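Local coordinates for dihydropteridine reductase (Caenorhabditis elegans, PDB 1OOE), which probably uses NADH or NADPH to reduce quinonoid dihydrobiopterin to tetrahydrobiopterin, working as a homodimer of the short-chain dehydrogenase/reductase family, at residues Val6-Lys12 against Tyr28-Asp34; Lys51-Glu57 against Val105-Ile110; Ile60-Thr64 against Ile110-Leu114; Ala220-Ile224 against Thr232-Gln236. All coordinates share one frame; numbering follows the deposited sequence.

Contact 1 (Val6-Lys12 against Tyr28-Asp34)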
loop_
_atom_site.group_PDB
_atom_site.type_symbol
_atom_site.label_atom_id
_atom_site.label_comp_id
_atom_site.label_asym_id
_atom_site.label_seq_id
_atom_site.Cartn_x
_atom_site.Cartn_y
_atom_site.Cartn_z
ATOM N N VAL A 6 -21.828 -3.648 17.458
ATOM C CA VAL A 6 -20.877 -3.029 16.544
ATOM C C VAL A 6 -19.465 -3.147 17.106
ATOM O O VAL A 6 -19.263 -3.229 18.320
ATOM C CB VAL A 6 -21.191 -1.523 16.282
ATOM C CG1 VAL A 6 -22.532 -1.383 15.574
ATOM C CG2 VAL A 6 -21.191 -0.749 17.586
ATOM N N ILE A 7 -18.493 -3.180 16.205
ATOM C CA ILE A 7 -17.086 -3.268 16.574
ATOM C C ILE A 7 -16.404 -1.952 16.225
ATOM O O ILE A 7 -16.580 -1.429 15.125
ATOM C CB ILE A 7 -16.376 -4.400 15.795
ATOM C CG1 ILE A 7 -16.906 -5.762 16.254
ATOM C CG2 ILE A 7 -14.858 -4.296 15.971
ATOM C CD1 ILE A 7 -16.382 -6.920 15.427
ATOM N N VAL A 8 -15.649 -1.406 17.174
ATOM C CA VAL A 8 -14.913 -0.168 16.945
ATOM C C VAL A 8 -13.440 -0.508 17.120
ATOM O O VAL A 8 -12.978 -0.769 18.233
ATOM C CB VAL A 8 -15.293 0.945 17.959
ATOM C CG1 VAL A 8 -14.446 2.194 17.697
ATOM C CG2 VAL A 8 -16.769 1.291 17.836
ATOM N N TYR A 9 -12.721 -0.527 16.003
ATOM C CA TYR A 9 -11.298 -0.831 15.980
ATOM C C TYR A 9 -10.621 0.533 16.104
ATOM O O TYR A 9 -10.599 1.311 15.148
ATOM C CB TYR A 9 -10.958 -1.496 14.640
ATOM C CG TYR A 9 -9.674 -2.297 14.592
ATOM C CD1 TYR A 9 -8.491 -1.806 15.142
ATOM C CD2 TYR A 9 -9.632 -3.525 13.930
ATOM C CE1 TYR A 9 -7.292 -2.520 15.030
ATOM C CE2 TYR A 9 -8.448 -4.242 13.812
ATOM C CZ TYR A 9 -7.282 -3.738 14.359
ATOM O OH TYR A 9 -6.111 -4.444 14.214
ATOM N N GLY A 10 -10.095 0.814 17.294
ATOM C CA GLY A 10 -9.453 2.094 17.565
ATOM C C GLY A 10 -10.323 2.900 18.520
ATOM O O GLY A 10 -10.364 4.131 18.460
ATOM N N GLY A 11 -11.012 2.194 19.413
ATOM C CA GLY A 11 -11.906 2.834 20.369
ATOM C C GLY A 11 -11.291 3.711 21.443
ATOM O O GLY A 11 -12.022 4.332 22.225
ATOM N N LYS A 12 -9.963 3.758 21.504
ATOM C CA LYS A 12 -9.276 4.585 22.492
ATOM C C LYS A 12 -8.955 5.973 21.946
ATOM O O LYS A 12 -8.648 6.889 22.711
ATOM C CB LYS A 12 -7.977 3.912 22.950
ATOM C CG LYS A 12 -8.179 2.606 23.703
ATOM C CD LYS A 12 -8.977 2.807 24.990
ATOM C CE LYS A 12 -8.201 3.626 26.013
ATOM N NZ LYS A 12 -8.941 3.768 27.301
ATOM N N TYR A 28 -26.770 0.221 21.397
ATOM C CA TYR A 28 -25.958 -0.857 20.842
ATOM C C TYR A 28 -24.948 -1.422 21.835
ATOM O O TYR A 28 -24.523 -0.740 22.766
ATOM C CB TYR A 28 -25.184 -0.382 19.606
ATOM C CG TYR A 28 -26.016 -0.187 18.361
ATOM C CD1 TYR A 28 -26.813 0.943 18.199
ATOM C CD2 TYR A 28 -26.004 -1.140 17.340
ATOM C CE1 TYR A 28 -27.580 1.122 17.053
ATOM C CE2 TYR A 28 -26.766 -0.971 16.190
ATOM C CZ TYR A 28 -27.553 0.162 16.053
ATOM O OH TYR A 28 -28.313 0.333 14.919
ATOM N N THR A 29 -24.587 -2.686 21.632
ATOM C CA THR A 29 -23.570 -3.343 22.443
ATOM C C THR A 29 -22.319 -3.010 21.644
ATOM O O THR A 29 -22.320 -3.156 20.422
ATOM C CB THR A 29 -23.747 -4.872 22.455
ATOM O OG1 THR A 29 -25.004 -5.203 23.058
ATOM C CG2 THR A 29 -22.618 -5.534 23.235
ATOM N N VAL A 30 -21.260 -2.562 22.308
ATOM C CA VAL A 30 -20.048 -2.191 21.588
ATOM C C VAL A 30 -18.785 -2.937 21.993
ATOM O O VAL A 30 -18.438 -3.028 23.172
ATOM C CB VAL A 30 -19.778 -0.672 21.716
ATOM C CG1 VAL A 30 -18.610 -0.275 20.823
ATOM C CG2 VAL A 30 -21.030 0.110 21.355
ATOM N N LEU A 31 -18.097 -3.473 20.995
ATOM C CA LEU A 31 -16.854 -4.191 21.227
ATOM C C LEU A 31 -15.709 -3.294 20.781
ATOM O O LEU A 31 -15.706 -2.797 19.653
ATOM C CB LEU A 31 -16.820 -5.496 20.425
ATOM C CG LEU A 31 -17.820 -6.595 20.796
ATOM C CD1 LEU A 31 -19.218 -6.215 20.332
ATOM C CD2 LEU A 31 -17.388 -7.903 20.144
ATOM N N ASN A 32 -14.746 -3.078 21.674
ATOM C CA ASN A 32 -13.586 -2.251 21.361
ATOM C C ASN A 32 -12.357 -3.104 21.088
ATOM O O ASN A 32 -12.091 -4.075 21.797
ATOM C CB ASN A 32 -13.270 -1.301 22.523
ATOM C CG ASN A 32 -11.895 -0.657 22.389
ATOM O OD1 ASN A 32 -11.656 0.131 21.477
ATOM N ND2 ASN A 32 -10.986 -1.002 23.295
ATOM N N ILE A 33 -11.614 -2.740 20.047
ATOM C CA ILE A 33 -10.387 -3.440 19.696
ATOM C C ILE A 33 -9.304 -2.366 19.687
ATOM O O ILE A 33 -9.353 -1.442 18.875
ATOM C CB ILE A 33 -10.464 -4.076 18.288
ATOM C CG1 ILE A 33 -11.565 -5.140 18.246
ATOM C CG2 ILE A 33 -9.120 -4.696 17.927
ATOM C CD1 ILE A 33 -11.741 -5.793 16.878
ATOM N N ASP A 34 -8.344 -2.470 20.598
ATOM C CA ASP A 34 -7.275 -1.484 20.659
ATOM C C ASP A 34 -6.118 -1.998 21.502
ATOM O O ASP A 34 -6.156 -3.116 22.013
ATOM C CB ASP A 34 -7.797 -0.165 21.241
ATOM C CG ASP A 34 -7.145 1.055 20.602
ATOM O OD1 ASP A 34 -5.910 1.049 20.421
ATOM O OD2 ASP A 34 -7.867 2.023 20.286
#
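Ile33 CG2 sits over the centre of the Tyr9 ring, a CH-pi contact 3.9 Å from the centroid and 3° off the normal. With CG1 anti to the carbonyl carbon (chi1 -63°), the other branch of Ile33 runs the opposite way along the sheet, and its CD1 meets Ile7 CG2 at 3.6 Å. Helices 53-68 and 93-118 cover this face. A serine in place of Tyr9 would probably leave Ile33 CG2 without its aromatic cover and open a gap beneath Ile60 and Ile110. On the other face Val30 packs between Val6 and Val8, against helix 14-25. Between the two layers the strands run parallel, laced by five backbone hydrogen bonds from Val6 N to Gly10 N. Beyond them the chain turns at Gly10 and Gly11. Asn32 OD1 lies 2.9 Å from Gly11 CA, where any side chain would collide with it, while Asn32 ND2 bonds Asn44 OD1. At the polar edge Asp34 OD2 accepts from Lys12 N at 3.0 Å, on its anti side and 30° out of the carboxylate plane. Two parallel strands joined through helix 14-25, with a glycine-rich turn after the first, make the opening beta-alpha-beta unit of a Rossmann fold, consistent with dinucleotide binding.

Contact 2 (Lys51-Glu57 against Val105-Ile110)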
loop_
_atom_site.group_PDB
_atom_site.type_symbol
_atom_site.label_atom_id
_atom_site.label_comp_id
_atom_site.label_asym_id
_atom_site.label_seq_id
_atom_site.Cartn_x
_atom_site.Cartn_y
_atom_site.Cartn_z
ATOM N N LYS A 51 3.405 -7.997 18.621
ATOM C CA LYS A 51 3.188 -9.146 17.744
ATOM C C LYS A 51 3.166 -8.738 16.273
ATOM O O LYS A 51 2.841 -7.589 15.947
ATOM C CB LYS A 51 1.870 -9.839 18.112
ATOM C CG LYS A 51 1.878 -10.408 19.522
ATOM C CD LYS A 51 0.624 -11.196 19.823
ATOM C CE LYS A 51 0.744 -11.908 21.162
ATOM N NZ LYS A 51 -0.413 -12.808 21.394
ATOM N N ASN A 52 3.522 -9.669 15.386
ATOM C CA ASN A 52 3.524 -9.365 13.956
ATOM C C ASN A 52 2.106 -9.390 13.387
ATOM O O ASN A 52 1.148 -9.642 14.116
ATOM C CB ASN A 52 4.448 -10.318 13.169
ATOM C CG ASN A 52 4.063 -11.781 13.304
ATOM O OD1 ASN A 52 2.891 -12.145 13.210
ATOM N ND2 ASN A 52 5.064 -12.636 13.501
ATOM N N TRP A 53 1.979 -9.130 12.089
ATOM C CA TRP A 53 0.675 -9.065 11.434
ATOM C C TRP A 53 -0.183 -10.315 11.616
ATOM O O TRP A 53 -1.322 -10.224 12.072
ATOM C CB TRP A 53 0.855 -8.784 9.938
ATOM C CG TRP A 53 -0.330 -8.121 9.268
ATOM C CD1 TRP A 53 -1.595 -7.969 9.775
ATOM C CD2 TRP A 53 -0.353 -7.541 7.960
ATOM N NE1 TRP A 53 -2.400 -7.328 8.855
ATOM C CE2 TRP A 53 -1.661 -7.056 7.734
ATOM C CE3 TRP A 53 0.610 -7.384 6.954
ATOM C CZ2 TRP A 53 -2.030 -6.424 6.540
ATOM C CZ3 TRP A 53 0.245 -6.758 5.773
ATOM C CH2 TRP A 53 -1.065 -6.285 5.574
ATOM N N THR A 54 0.357 -11.480 11.263
ATOM C CA THR A 54 -0.402 -12.719 11.393
ATOM C C THR A 54 -0.695 -13.066 12.852
ATOM O O THR A 54 -1.754 -13.610 13.163
ATOM C CB THR A 54 0.316 -13.906 10.693
ATOM O OG1 THR A 54 1.662 -14.016 11.175
ATOM C CG2 THR A 54 0.337 -13.697 9.187
ATOM N N GLU A 55 0.232 -12.744 13.751
ATOM C CA GLU A 55 0.010 -13.016 15.169
ATOM C C GLU A 55 -1.131 -12.131 15.668
ATOM O O GLU A 55 -1.974 -12.570 16.451
ATOM C CB GLU A 55 1.284 -12.744 15.983
ATOM C CG GLU A 55 2.426 -13.721 15.711
ATOM C CD GLU A 55 3.675 -13.403 16.522
ATOM O OE1 GLU A 55 4.117 -12.233 16.508
ATOM O OE2 GLU A 55 4.222 -14.324 17.166
ATOM N N GLN A 56 -1.160 -10.878 15.216
ATOM C CA GLN A 56 -2.225 -9.968 15.623
ATOM C C GLN A 56 -3.567 -10.442 15.075
ATOM O O GLN A 56 -4.575 -10.416 15.783
ATOM C CB GLN A 56 -1.935 -8.542 15.143
ATOM C CG GLN A 56 -1.191 -7.687 16.158
ATOM C CD GLN A 56 -1.051 -6.250 15.701
ATOM O OE1 GLN A 56 -1.983 -5.676 15.139
ATOM N NE2 GLN A 56 0.113 -5.655 15.950
ATOM N N GLU A 57 -3.580 -10.879 13.817
ATOM C CA GLU A 57 -4.813 -11.373 13.214
ATOM C C GLU A 57 -5.372 -12.523 14.045
ATOM O O GLU A 57 -6.534 -12.508 14.451
ATOM C CB GLU A 57 -4.578 -11.884 11.786
ATOM C CG GLU A 57 -5.820 -12.586 11.224
ATOM C CD GLU A 57 -5.569 -13.391 9.966
ATOM O OE1 GLU A 57 -4.441 -13.892 9.775
ATOM O OE2 GLU A 57 -6.521 -13.544 9.173
ATOM N N VAL A 105 -2.554 -0.042 7.385
ATOM C CA VAL A 105 -2.809 -1.238 6.592
ATOM C C VAL A 105 -3.114 -2.486 7.418
ATOM O O VAL A 105 -4.051 -3.218 7.106
ATOM C CB VAL A 105 -1.628 -1.528 5.635
ATOM C CG1 VAL A 105 -1.898 -2.794 4.832
ATOM C CG2 VAL A 105 -1.432 -0.348 4.690
ATOM N N TRP A 106 -2.338 -2.737 8.464
ATOM C CA TRP A 106 -2.582 -3.918 9.293
ATOM C C TRP A 106 -3.997 -3.901 9.879
ATOM O O TRP A 106 -4.728 -4.890 9.787
ATOM C CB TRP A 106 -1.568 -3.990 10.439
ATOM C CG TRP A 106 -0.176 -4.428 10.044
ATOM C CD1 TRP A 106 0.409 -4.322 8.814
ATOM C CD2 TRP A 106 0.817 -4.987 10.914
ATOM N NE1 TRP A 106 1.709 -4.779 8.866
ATOM C CE2 TRP A 106 1.983 -5.193 10.145
ATOM C CE3 TRP A 106 0.833 -5.332 12.273
ATOM C CZ2 TRP A 106 3.159 -5.731 10.691
ATOM C CZ3 TRP A 106 2.005 -5.867 12.816
ATOM C CH2 TRP A 106 3.148 -6.058 12.022
ATOM N N SER A 107 -4.373 -2.775 10.476
ATOM C CA SER A 107 -5.691 -2.630 11.091
ATOM C C SER A 107 -6.835 -2.729 10.090
ATOM O O SER A 107 -7.808 -3.453 10.319
ATOM C CB SER A 107 -5.772 -1.298 11.848
ATOM O OG SER A 107 -5.483 -0.201 10.995
ATOM N N SER A 108 -6.722 -2.009 8.978
ATOM C CA SER A 108 -7.766 -2.041 7.959
ATOM C C SER A 108 -7.993 -3.453 7.452
ATOM O O SER A 108 -9.126 -3.866 7.250
ATOM C CB SER A 108 -7.395 -1.141 6.776
ATOM O OG SER A 108 -7.363 0.217 7.163
ATOM N N ALA A 109 -6.907 -4.188 7.240
ATOM C CA ALA A 109 -7.007 -5.554 6.740
ATOM C C ALA A 109 -7.644 -6.492 7.759
ATOM O O ALA A 109 -8.455 -7.340 7.397
ATOM C CB ALA A 109 -5.635 -6.068 6.349
ATOM N N ILE A 110 -7.266 -6.359 9.026
ATOM C CA ILE A 110 -7.840 -7.215 10.061
ATOM C C ILE A 110 -9.313 -6.852 10.257
ATOM O O ILE A 110 -10.149 -7.724 10.502
ATOM C CB ILE A 110 -7.053 -7.096 11.392
ATOM C CG1 ILE A 110 -5.646 -7.670 11.194
ATOM C CG2 ILE A 110 -7.774 -7.853 12.508
ATOM C CD1 ILE A 110 -4.740 -7.559 12.402
#
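Helices 53-57 and 105-110 run in roughly the same direction, at 38°, their axes 10.6 Å apart, a spacing filled by two indoles. Trp53 and Trp106 lie face to face, their five-membered rings 3.8 Å between centroids and their planes 10° apart. With CG anti to the backbone N (chi1 -155°), Trp53 reaches straight across to the second helix, where Val105, Trp106, Ala109 and Ile110 form the hole for this knob. Ala109 CB meets the edge of the Trp53 ring, 3.6 Å from Trp53 CZ2, and Ile110 CG1 borders the same edge near Trp53 NE1. Trp106 reaches back, its six-membered ring lying over the start of helix 53-68: Trp53 CB stands over that ring, 3.8 Å from its centroid, and Trp53 N is 3.3 Å from Trp106 CH2. Lys51 O and Gln56 NE2, joined by a weak hydrogen bond, border that ring's edge in its plane. Asn52 and Glu55 fix the helix end, Glu55 N giving to Asn52 OD1 at 2.8 Å and Asn52 N to Glu55 OE1. Val94 of the second subunit packs on Trp53, and Phe93 of that subunit on Ala109. A capping box thus meets a single knob-into-hole contact at the dimer interface.

Contact 3 (Ile60-Thr64 against Ile110-Leu114)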
loop_
_atom_site.group_PDB
_atom_site.type_symbol
_atom_site.label_atom_id
_atom_site.label_comp_id
_atom_site.label_asym_id
_atom_site.label_seq_id
_atom_site.Cartn_x
_atom_site.Cartn_y
_atom_site.Cartn_z
ATOM N N ILE A 60 -6.665 -11.331 17.588
ATOM C CA ILE A 60 -7.866 -10.517 17.483
ATOM C C ILE A 60 -9.067 -11.364 17.050
ATOM O O ILE A 60 -10.158 -11.236 17.607
ATOM C CB ILE A 60 -7.644 -9.348 16.495
ATOM C CG1 ILE A 60 -6.606 -8.380 17.079
ATOM C CG2 ILE A 60 -8.949 -8.609 16.246
ATOM C CD1 ILE A 60 -6.078 -7.357 16.080
ATOM N N LEU A 61 -8.863 -12.244 16.076
ATOM C CA LEU A 61 -9.953 -13.100 15.614
ATOM C C LEU A 61 -10.405 -14.070 16.702
ATOM O O LEU A 61 -11.602 -14.281 16.892
ATOM C CB LEU A 61 -9.538 -13.881 14.364
ATOM C CG LEU A 61 -9.838 -13.221 13.014
ATOM C CD1 LEU A 61 -9.226 -11.831 12.965
ATOM C CD2 LEU A 61 -9.303 -14.097 11.890
ATOM N N GLU A 62 -9.456 -14.661 17.420
ATOM C CA GLU A 62 -9.819 -15.602 18.475
ATOM C C GLU A 62 -10.640 -14.918 19.556
ATOM O O GLU A 62 -11.671 -15.437 19.977
ATOM C CB GLU A 62 -8.569 -16.231 19.106
ATOM C CG GLU A 62 -7.741 -17.074 18.152
ATOM C CD GLU A 62 -6.524 -17.697 18.820
ATOM O OE1 GLU A 62 -5.873 -17.012 19.640
ATOM O OE2 GLU A 62 -6.211 -18.866 18.514
ATOM N N GLN A 63 -10.182 -13.751 19.999
ATOM C CA GLN A 63 -10.877 -13.010 21.044
ATOM C C GLN A 63 -12.255 -12.528 20.620
ATOM O O GLN A 63 -13.200 -12.554 21.412
ATOM C CB GLN A 63 -10.050 -11.805 21.483
ATOM C CG GLN A 63 -8.755 -12.152 22.177
ATOM C CD GLN A 63 -7.991 -10.911 22.571
ATOM O OE1 GLN A 63 -8.415 -10.162 23.452
ATOM N NE2 GLN A 63 -6.869 -10.673 21.905
ATOM N N THR A 64 -12.373 -12.075 19.378
ATOM C CA THR A 64 -13.659 -11.585 18.894
ATOM C C THR A 64 -14.666 -12.728 18.770
ATOM O O THR A 64 -15.845 -12.567 19.106
ATOM C CB THR A 64 -13.502 -10.873 17.535
ATOM O OG1 THR A 64 -12.613 -9.757 17.692
ATOM C CG2 THR A 64 -14.850 -10.366 17.033
ATOM N N ILE A 110 -7.266 -6.359 9.026
ATOM C CA ILE A 110 -7.840 -7.215 10.061
ATOM C C ILE A 110 -9.313 -6.852 10.257
ATOM O O ILE A 110 -10.149 -7.724 10.502
ATOM C CB ILE A 110 -7.053 -7.096 11.392
ATOM C CG1 ILE A 110 -5.646 -7.670 11.194
ATOM C CG2 ILE A 110 -7.774 -7.853 12.508
ATOM C CD1 ILE A 110 -4.740 -7.559 12.402
ATOM N N ALA A 111 -9.643 -5.569 10.125
ATOM C CA ALA A 111 -11.039 -5.157 10.256
ATOM C C ALA A 111 -11.842 -5.828 9.137
ATOM O O ALA A 111 -12.960 -6.311 9.357
ATOM C CB ALA A 111 -11.160 -3.629 10.158
ATOM N N ALA A 112 -11.266 -5.867 7.937
ATOM C CA ALA A 112 -11.936 -6.493 6.799
ATOM C C ALA A 112 -12.130 -7.987 7.059
ATOM O O ALA A 112 -13.200 -8.532 6.797
ATOM C CB ALA A 112 -11.122 -6.280 5.518
ATOM N N LYS A 113 -11.093 -8.644 7.572
ATOM C CA LYS A 113 -11.173 -10.074 7.874
ATOM C C LYS A 113 -12.295 -10.324 8.881
ATOM O O LYS A 113 -13.045 -11.297 8.762
ATOM C CB LYS A 113 -9.840 -10.575 8.450
ATOM C CG LYS A 113 -9.792 -12.090 8.686
ATOM C CD LYS A 113 -9.935 -12.865 7.381
ATOM C CE LYS A 113 -9.984 -14.367 7.628
ATOM N NZ LYS A 113 -9.963 -15.132 6.352
ATOM N N LEU A 114 -12.407 -9.449 9.877
ATOM C CA LEU A 114 -13.453 -9.586 10.886
ATOM C C LEU A 114 -14.830 -9.479 10.238
ATOM O O LEU A 114 -15.749 -10.220 10.586
ATOM C CB LEU A 114 -13.301 -8.507 11.964
ATOM C CG LEU A 114 -12.150 -8.708 12.953
ATOM C CD1 LEU A 114 -11.917 -7.433 13.761
ATOM C CD2 LEU A 114 -12.475 -9.874 13.869
#
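Apolar packing between two neighbouring helices, Ile60-Thr64 and Ile110-Leu114, makes this buried contact on one side of the central sheet. The axes are 10.9 Å apart at 38°. Ile60 and Ile110 cross at about a right angle, their CD1 methyls 3.9 Å apart, while Ile60 CG2 reaches Leu114 CD1 at 4.0 Å. Leu114 spreads its two methyls: CD1 goes to Ile60, and CD2 lies between Leu61 CD1 at 3.9 Å and Thr64 OG1 at 3.8 Å. In this Rossmann fold helices 53-68 and 93-118 form a layer over strands 4-9 and 28-34, so that Ile60 and Leu114 rest on Ile33. The Thr64 hydroxyl is buried but satisfied within its helix: OG1, anti to the carbonyl carbon (chi1 -60°), turns back to give a hydrogen bond to Ile60 O at 2.9 Å. Thr64 N reaches that oxygen from the opposite face of its plane, so two donors grip one carbonyl. A glycine in place of Thr64 would probably leave Leu114 CD2 short of a neighbour and take one donor from Ile60 O. On the outer side Leu61 CD2 packs against Lys113 CG at 3.8 Å, where the bent lysine chain carries NZ to Ser90 O of the second subunit.

Contact 4 (Ala220-Ile224 against Thr232-Gln236)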
loop_
_atom_site.group_PDB
_atom_site.type_symbol
_atom_site.label_atom_id
_atom_site.label_comp_id
_atom_site.label_asym_id
_atom_site.label_seq_id
_atom_site.Cartn_x
_atom_site.Cartn_y
_atom_site.Cartn_z
ATOM N N ALA A 220 -17.062 3.675 -2.001
ATOM C CA ALA A 220 -16.854 5.117 -2.075
ATOM C C ALA A 220 -15.757 5.646 -1.155
ATOM O O ALA A 220 -15.605 5.189 -0.025
ATOM C CB ALA A 220 -18.165 5.841 -1.771
ATOM N N LEU A 221 -15.000 6.614 -1.666
ATOM C CA LEU A 221 -13.945 7.287 -0.912
ATOM C C LEU A 221 -14.623 8.631 -0.645
ATOM O O LEU A 221 -14.788 9.445 -1.555
ATOM C CB LEU A 221 -12.689 7.458 -1.778
ATOM C CG LEU A 221 -12.079 6.159 -2.329
ATOM C CD1 LEU A 221 -10.870 6.492 -3.188
ATOM C CD2 LEU A 221 -11.672 5.237 -1.186
ATOM N N LEU A 222 -15.023 8.846 0.606
ATOM C CA LEU A 222 -15.773 10.036 1.006
ATOM C C LEU A 222 -14.980 11.169 1.646
ATOM O O LEU A 222 -14.609 11.090 2.815
ATOM C CB LEU A 222 -16.890 9.605 1.960
ATOM C CG LEU A 222 -17.737 8.430 1.450
ATOM C CD1 LEU A 222 -18.602 7.876 2.583
ATOM C CD2 LEU A 222 -18.602 8.879 0.281
ATOM N N LYS A 223 -14.744 12.231 0.881
ATOM C CA LYS A 223 -14.010 13.382 1.402
ATOM C C LYS A 223 -14.987 14.238 2.205
ATOM O O LYS A 223 -16.045 14.631 1.708
ATOM C CB LYS A 223 -13.405 14.192 0.251
ATOM C CG LYS A 223 -12.505 15.337 0.695
ATOM C CD LYS A 223 -11.830 15.977 -0.507
ATOM C CE LYS A 223 -10.920 17.128 -0.108
ATOM N NZ LYS A 223 -10.246 17.706 -1.306
ATOM N N ILE A 224 -14.630 14.524 3.451
ATOM C CA ILE A 224 -15.497 15.298 4.319
ATOM C C ILE A 224 -14.897 16.660 4.634
ATOM O O ILE A 224 -13.795 16.757 5.175
ATOM C CB ILE A 224 -15.768 14.526 5.619
ATOM C CG1 ILE A 224 -16.376 13.163 5.267
ATOM C CG2 ILE A 224 -16.709 15.322 6.521
ATOM C CD1 ILE A 224 -16.632 12.265 6.458
ATOM N N THR A 232 -19.925 18.730 4.671
ATOM C CA THR A 232 -20.342 18.106 3.422
ATOM C C THR A 232 -19.527 16.848 3.136
ATOM O O THR A 232 -18.333 16.796 3.430
ATOM C CB THR A 232 -20.164 19.083 2.237
ATOM O OG1 THR A 232 -20.922 20.275 2.478
ATOM C CG2 THR A 232 -20.636 18.444 0.940
ATOM N N ILE A 233 -20.184 15.837 2.573
ATOM C CA ILE A 233 -19.531 14.580 2.214
ATOM C C ILE A 233 -19.568 14.475 0.689
ATOM O O ILE A 233 -20.642 14.431 0.090
ATOM C CB ILE A 233 -20.267 13.367 2.821
ATOM C CG1 ILE A 233 -20.299 13.493 4.346
ATOM C CG2 ILE A 233 -19.576 12.065 2.406
ATOM C CD1 ILE A 233 -21.059 12.371 5.030
ATOM N N THR A 234 -18.395 14.439 0.066
ATOM C CA THR A 234 -18.309 14.369 -1.389
ATOM C C THR A 234 -17.517 13.156 -1.879
ATOM O O THR A 234 -16.321 13.040 -1.614
ATOM C CB THR A 234 -17.623 15.639 -1.960
ATOM O OG1 THR A 234 -18.238 16.811 -1.413
ATOM C CG2 THR A 234 -17.743 15.679 -3.477
ATOM N N PRO A 235 -18.182 12.225 -2.582
ATOM C CA PRO A 235 -17.493 11.040 -3.098
ATOM C C PRO A 235 -16.442 11.482 -4.118
ATOM O O PRO A 235 -16.701 12.375 -4.933
ATOM C CB PRO A 235 -18.621 10.240 -3.750
ATOM C CG PRO A 235 -19.818 10.627 -2.949
ATOM C CD PRO A 235 -19.637 12.111 -2.784
ATOM N N GLN A 236 -15.263 10.867 -4.066
ATOM C CA GLN A 236 -14.174 11.201 -4.981
ATOM C C GLN A 236 -14.016 10.164 -6.087
ATOM O O GLN A 236 -14.810 9.202 -6.109
ATOM C CB GLN A 236 -12.855 11.329 -4.211
ATOM C CG GLN A 236 -12.873 12.386 -3.122
ATOM C CD GLN A 236 -13.108 13.786 -3.666
ATOM O OE1 GLN A 236 -12.305 14.304 -4.440
ATOM N NE2 GLN A 236 -14.211 14.404 -3.261
ATOM O OXT GLN A 236 -13.101 10.329 -6.922
HETATM O O HOH W 1 -15.442 7.140 -4.644
HETATM O O HOH W 2 -16.547 17.385 0.732
#
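Backbone hydrogen bonds set the register between Leu221-Ile224 and Thr232-Gln236, which run antiparallel. Lys223 and Thr234 form a hydrogen-bonded pair: Thr234 N gives to Lys223 O at 2.9 Å and Lys223 N returns a bond to Thr234 O. Gln236 N adds a third, to Leu221 O at 2.9 Å. One side-chain bond follows. The Gln236 chain, bent at chi2 (-62°), folds back over the strand so that NE2 bonds Thr234 O at 3.0 Å from the face opposite Lys223 N; this fixes the amide alongside Lys223 CB, 3.6 Å from NE2. Two waters bridge the strands: one links Leu221 N to the terminal carboxylate oxygen Gln236 O, which it meets at 2.6 Å, and the other joins Lys223 O with Thr234 OG1. Apolar contacts occupy the face of Leu222, Ile224, Ile233 and Pro235. Ile233 CG2 touches Leu222 CB at 3.7 Å, and its CG1 lies beside Ile224 CG1, the two isoleucines pointing the same way. Leu222 CD2 also meets Pro235 CG, 3.9 Å away, and helix 198-210 covers Leu222, Ile224 and Ile233. These strands form a beta hairpin whose second arm is the antiparallel edge of the chain's otherwise parallel Rossmann sheet.

From the N terminus, contact 1 closes first, bringing strand 28-34 beside strand 4-9 after the loop through helix 14-25. Contacts 2 and 3 close much longer loops, of 47 and 45 residues, and cross along the chain, since both join helix 53-68 to helix 93-118; they share Ile110. Their layer rests on contact 1, where Tyr9 OH approaches Ser107 CA at 3.6 Å and Ile33 CD1 meets Leu114 CD1 at 3.5 Å. Contact 4 comes last, closing a short hairpin loop near the C terminus. It lies across the chain's centre from the other three, about 24 Å centre to centre from contact 1, yet both belong to one sheet.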